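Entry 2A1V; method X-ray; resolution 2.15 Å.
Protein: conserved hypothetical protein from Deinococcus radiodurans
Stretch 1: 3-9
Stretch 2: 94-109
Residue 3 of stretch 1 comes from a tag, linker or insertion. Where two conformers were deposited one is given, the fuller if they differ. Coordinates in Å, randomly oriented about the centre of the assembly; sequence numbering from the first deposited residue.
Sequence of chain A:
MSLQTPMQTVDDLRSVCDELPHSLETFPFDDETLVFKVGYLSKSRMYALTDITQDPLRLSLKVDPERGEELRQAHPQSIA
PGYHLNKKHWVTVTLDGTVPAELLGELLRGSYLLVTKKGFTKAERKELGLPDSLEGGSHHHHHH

Stretch 1 3-9: LQTPMQT
Stretch 2, residues 94-109: TLDGTVPAELLGELLR

Residues 3-9, an irregular segment without helix or strand, pack against residues 94-109, which pass from Thr94, in a strand, through a loop into a helix beginning at Ala101 with Pro100 at its N-cap position. The contact buries 504 Å² and rests on apolar packing and bridging waters; no direct hydrogen bond crosses it. The two stretches run in opposite senses: Gln4 lies nearest Glu102 (CA to CA 6.4 Å), Met7 nearest Ala101 (CA to CA 5.4 Å) and Gln8 nearest Leu95 (CA to CA 5.0 Å).

Met7 covers the most surface. Its backbone adopts left-handed angles (phi/psi 42/55), CA-to-CB points toward the helix, and the mmm side chain (-65°, -68°, -75°) runs along it. Met7 CG lies 4.2 Å from Ala101 CB, Met7 CB 3.8 Å from Leu104 CD1, and Met7 CE 3.8 Å from Gly105 N and 3.9 Å from Leu108 CD2. A long, flexible, unbranched thioether suits this buried path, touching successive helical turns without leaving a polar group unpaired. Leu104 (mt) and Leu108 (tp) point toward it. The small Ala101 side chain also fits close to the segment, its CB 3.3 Å from Thr5 O. Upstream, a weak hydrogen bond from Met7 N to Thr5 OG1 (3.4 Å; Thr5 chi1 p) helps hold the turn through Pro6 (phi/psi -66/-5).

Gln8 (phi/psi -131/-12; chi1 m, chi2 t, chi3 64°) starts sideways, but its end comes nearer to the loop. Gln8 CG lies 3.6 Å from Leu95 O, and Gln8 NE2 is 3.6 Å from Gly97 CA. Gly97 adopts phi/psi 91/1, where a CB would jam against the preceding carbonyl O and sit 3.1 Å from Gln8 NE2. Leu95 (mt) points toward the segment, its CB 3.4 Å from Met7 O.

Gln4 points toward the helix, with chi1 -146°, chi2 33° and chi3 75°. This folded shape brings Gln4 NE2 back to its own backbone, donating to Thr5 O at 3.0 Å; Gln4 NE2 also lies 3.3 Å from Ala101 O, at too poor an angle to bond.

Four waters supply the polar links. One donates to Gln4 OE1 (3.0 Å) and Glu102 OE1 (2.8 Å); another to Val99 O (2.7 Å) and weakly to Pro6 O (3.3 Å). A third donates to Met7 O (2.8 Å) and accepts from Gly97 N (3.1 Å); the fourth donates to Gln8 O (2.5 Å) and Leu95 O (2.7 Å).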

# COMPACT_ATOMS: atom_id res chain seq x y z
N LEU A 3 2.87 -16.04 9.16
CA LEU A 3 3.98 -15.92 8.17
C LEU A 3 3.68 -14.95 7.00
O LEU A 3 2.56 -14.46 6.78
CB LEU A 3 4.42 -17.31 7.64
CG LEU A 3 3.49 -18.26 6.83
CD1 LEU A 3 4.09 -19.69 6.86
CD2 LEU A 3 1.99 -18.32 7.27
N GLN A 4 4.77 -14.62 6.32
CA GLN A 4 4.77 -14.12 4.96
C GLN A 4 3.80 -14.91 4.09
O GLN A 4 4.01 -16.11 3.79
CB GLN A 4 6.19 -14.25 4.38
CG GLN A 4 6.57 -13.16 3.42
CD GLN A 4 5.94 -11.83 3.77
OE1 GLN A 4 6.37 -11.16 4.71
NE2 GLN A 4 4.88 -11.45 3.02
N THR A 5 2.75 -14.25 3.65
CA THR A 5 2.04 -14.77 2.51
C THR A 5 2.90 -14.54 1.26
O THR A 5 3.88 -13.74 1.30
CB THR A 5 0.67 -14.09 2.30
OG1 THR A 5 0.85 -12.72 1.91
CG2 THR A 5 -0.24 -14.24 3.54
N PRO A 6 2.53 -15.19 0.16
CA PRO A 6 3.15 -14.97 -1.14
C PRO A 6 2.94 -13.57 -1.79
O PRO A 6 3.48 -13.35 -2.86
CB PRO A 6 2.47 -16.01 -2.02
CG PRO A 6 1.82 -16.97 -1.05
CD PRO A 6 1.45 -16.19 0.11
N MET A 7 2.13 -12.69 -1.19
CA MET A 7 1.74 -11.39 -1.76
C MET A 7 1.38 -11.42 -3.28
O MET A 7 1.96 -10.69 -4.11
CB MET A 7 2.81 -10.36 -1.49
CG MET A 7 2.97 -10.04 -0.02
SD MET A 7 1.57 -9.18 0.73
CE MET A 7 1.83 -7.54 0.05
N GLN A 8 0.45 -12.29 -3.60
CA GLN A 8 0.08 -12.53 -4.97
C GLN A 8 -1.44 -12.49 -5.19
O GLN A 8 -1.91 -12.44 -6.36
CB GLN A 8 0.74 -13.83 -5.47
CG GLN A 8 2.23 -13.62 -5.88
CD GLN A 8 2.89 -14.81 -6.57
OE1 GLN A 8 2.48 -15.20 -7.66
NE2 GLN A 8 3.92 -15.38 -5.94
N THR A 9 -2.23 -12.50 -4.11
CA THR A 9 -3.68 -12.47 -4.23
C THR A 9 -4.27 -11.35 -3.41
O THR A 9 -3.65 -10.83 -2.51
CB THR A 9 -4.35 -13.80 -3.70
OG1 THR A 9 -4.12 -13.92 -2.29
CG2 THR A 9 -3.80 -15.07 -4.42
N THR A 94 3.86 -5.28 -10.02
CA THR A 94 3.20 -6.50 -10.50
C THR A 94 3.36 -7.61 -9.48
O THR A 94 4.48 -7.96 -9.10
CB THR A 94 3.80 -6.90 -11.88
OG1 THR A 94 3.86 -5.74 -12.71
CG2 THR A 94 2.94 -7.97 -12.58
N LEU A 95 2.25 -8.17 -9.00
CA LEU A 95 2.31 -9.25 -8.02
C LEU A 95 2.37 -10.65 -8.67
O LEU A 95 1.43 -11.48 -8.61
CB LEU A 95 1.11 -9.15 -7.07
CG LEU A 95 0.91 -7.82 -6.34
CD1 LEU A 95 -0.27 -8.03 -5.40
CD2 LEU A 95 2.15 -7.35 -5.59
N ASP A 96 3.50 -10.90 -9.30
CA ASP A 96 3.75 -12.16 -10.02
C ASP A 96 4.86 -12.96 -9.40
O ASP A 96 5.32 -13.91 -10.01
CB ASP A 96 4.07 -11.89 -11.49
CG ASP A 96 5.24 -10.98 -11.69
OD1 ASP A 96 5.88 -10.55 -10.69
OD2 ASP A 96 5.52 -10.69 -12.86
N GLY A 97 5.33 -12.58 -8.22
CA GLY A 97 6.36 -13.35 -7.56
C GLY A 97 7.78 -12.91 -7.87
O GLY A 97 8.73 -13.47 -7.31
N THR A 98 7.93 -11.87 -8.69
CA THR A 98 9.22 -11.38 -9.12
C THR A 98 9.82 -10.41 -8.13
O THR A 98 11.01 -10.16 -8.18
CB THR A 98 9.13 -10.71 -10.53
OG1 THR A 98 8.07 -9.72 -10.59
CG2 THR A 98 8.86 -11.75 -11.56
N VAL A 99 9.01 -9.83 -7.25
CA VAL A 99 9.53 -9.01 -6.16
C VAL A 99 9.28 -9.79 -4.85
O VAL A 99 8.18 -10.30 -4.64
CB VAL A 99 8.81 -7.61 -6.15
CG1 VAL A 99 9.15 -6.80 -4.93
CG2 VAL A 99 9.14 -6.84 -7.41
N PRO A 100 10.32 -9.93 -4.00
CA PRO A 100 10.18 -10.68 -2.79
C PRO A 100 8.98 -10.25 -1.94
O PRO A 100 8.78 -9.07 -1.72
CB PRO A 100 11.50 -10.38 -2.06
CG PRO A 100 12.46 -10.13 -3.11
CD PRO A 100 11.69 -9.42 -4.15
N ALA A 101 8.22 -11.24 -1.48
CA ALA A 101 7.01 -11.06 -0.69
C ALA A 101 7.23 -10.20 0.55
O ALA A 101 6.36 -9.39 0.92
CB ALA A 101 6.47 -12.41 -0.27
N GLU A 102 8.39 -10.40 1.17
CA GLU A 102 8.69 -9.68 2.41
C GLU A 102 8.87 -8.19 2.09
O GLU A 102 8.31 -7.37 2.79
CB GLU A 102 9.89 -10.32 3.12
CG GLU A 102 10.46 -9.56 4.30
CD GLU A 102 11.63 -10.31 4.86
OE1 GLU A 102 11.39 -11.31 5.56
OE2 GLU A 102 12.77 -9.95 4.53
N LEU A 103 9.61 -7.87 1.02
CA LEU A 103 9.72 -6.50 0.57
C LEU A 103 8.34 -5.89 0.25
O LEU A 103 8.04 -4.78 0.71
CB LEU A 103 10.65 -6.39 -0.63
CG LEU A 103 10.73 -5.02 -1.28
CD1 LEU A 103 11.20 -3.94 -0.30
CD2 LEU A 103 11.70 -5.08 -2.51
N LEU A 104 7.54 -6.61 -0.51
CA LEU A 104 6.17 -6.18 -0.87
C LEU A 104 5.31 -5.86 0.34
O LEU A 104 4.60 -4.88 0.34
CB LEU A 104 5.48 -7.24 -1.72
CG LEU A 104 6.05 -7.49 -3.14
CD1 LEU A 104 5.38 -8.68 -3.78
CD2 LEU A 104 5.90 -6.31 -4.03
N GLY A 105 5.35 -6.73 1.35
CA GLY A 105 4.63 -6.57 2.63
C GLY A 105 5.00 -5.27 3.35
O GLY A 105 4.12 -4.47 3.75
N GLU A 106 6.30 -5.08 3.48
CA GLU A 106 6.88 -3.87 4.04
C GLU A 106 6.56 -2.61 3.23
O GLU A 106 6.42 -1.50 3.82
CB GLU A 106 8.38 -4.05 4.07
CG GLU A 106 9.17 -2.94 4.74
CD GLU A 106 10.08 -2.13 3.80
OE1 GLU A 106 10.97 -2.75 3.13
OE2 GLU A 106 9.93 -0.87 3.79
N LEU A 107 6.48 -2.72 1.90
CA LEU A 107 6.15 -1.54 1.09
C LEU A 107 4.71 -1.18 1.33
O LEU A 107 4.39 0.00 1.43
CB LEU A 107 6.40 -1.72 -0.39
CG LEU A 107 7.87 -1.85 -0.75
CD1 LEU A 107 7.96 -2.26 -2.27
CD2 LEU A 107 8.59 -0.60 -0.42
N LEU A 108 3.87 -2.20 1.52
CA LEU A 108 2.45 -1.99 1.74
C LEU A 108 2.20 -1.34 3.10
O LEU A 108 1.50 -0.35 3.20
CB LEU A 108 1.72 -3.30 1.57
CG LEU A 108 0.22 -3.32 1.86
CD1 LEU A 108 -0.58 -2.25 1.09
CD2 LEU A 108 -0.29 -4.69 1.58
N ARG A 109 2.87 -1.84 4.12
CA ARG A 109 2.86 -1.21 5.45
C ARG A 109 3.49 0.16 5.42
O ARG A 109 2.98 1.07 6.06
CB ARG A 109 3.58 -2.07 6.48
CG ARG A 109 2.82 -3.33 6.75
CD ARG A 109 3.59 -4.33 7.64
NE ARG A 109 2.59 -4.94 8.50
CZ ARG A 109 2.69 -5.05 9.82
NH1 ARG A 109 3.82 -4.68 10.44
NH2 ARG A 109 1.65 -5.57 10.50
O HOH W 1 8.86 -12.40 5.90
O HOH W 2 6.05 -11.92 -4.37
O HOH W 3 4.20 -11.04 -5.82
O HOH W 4 -1.25 -11.60 -8.58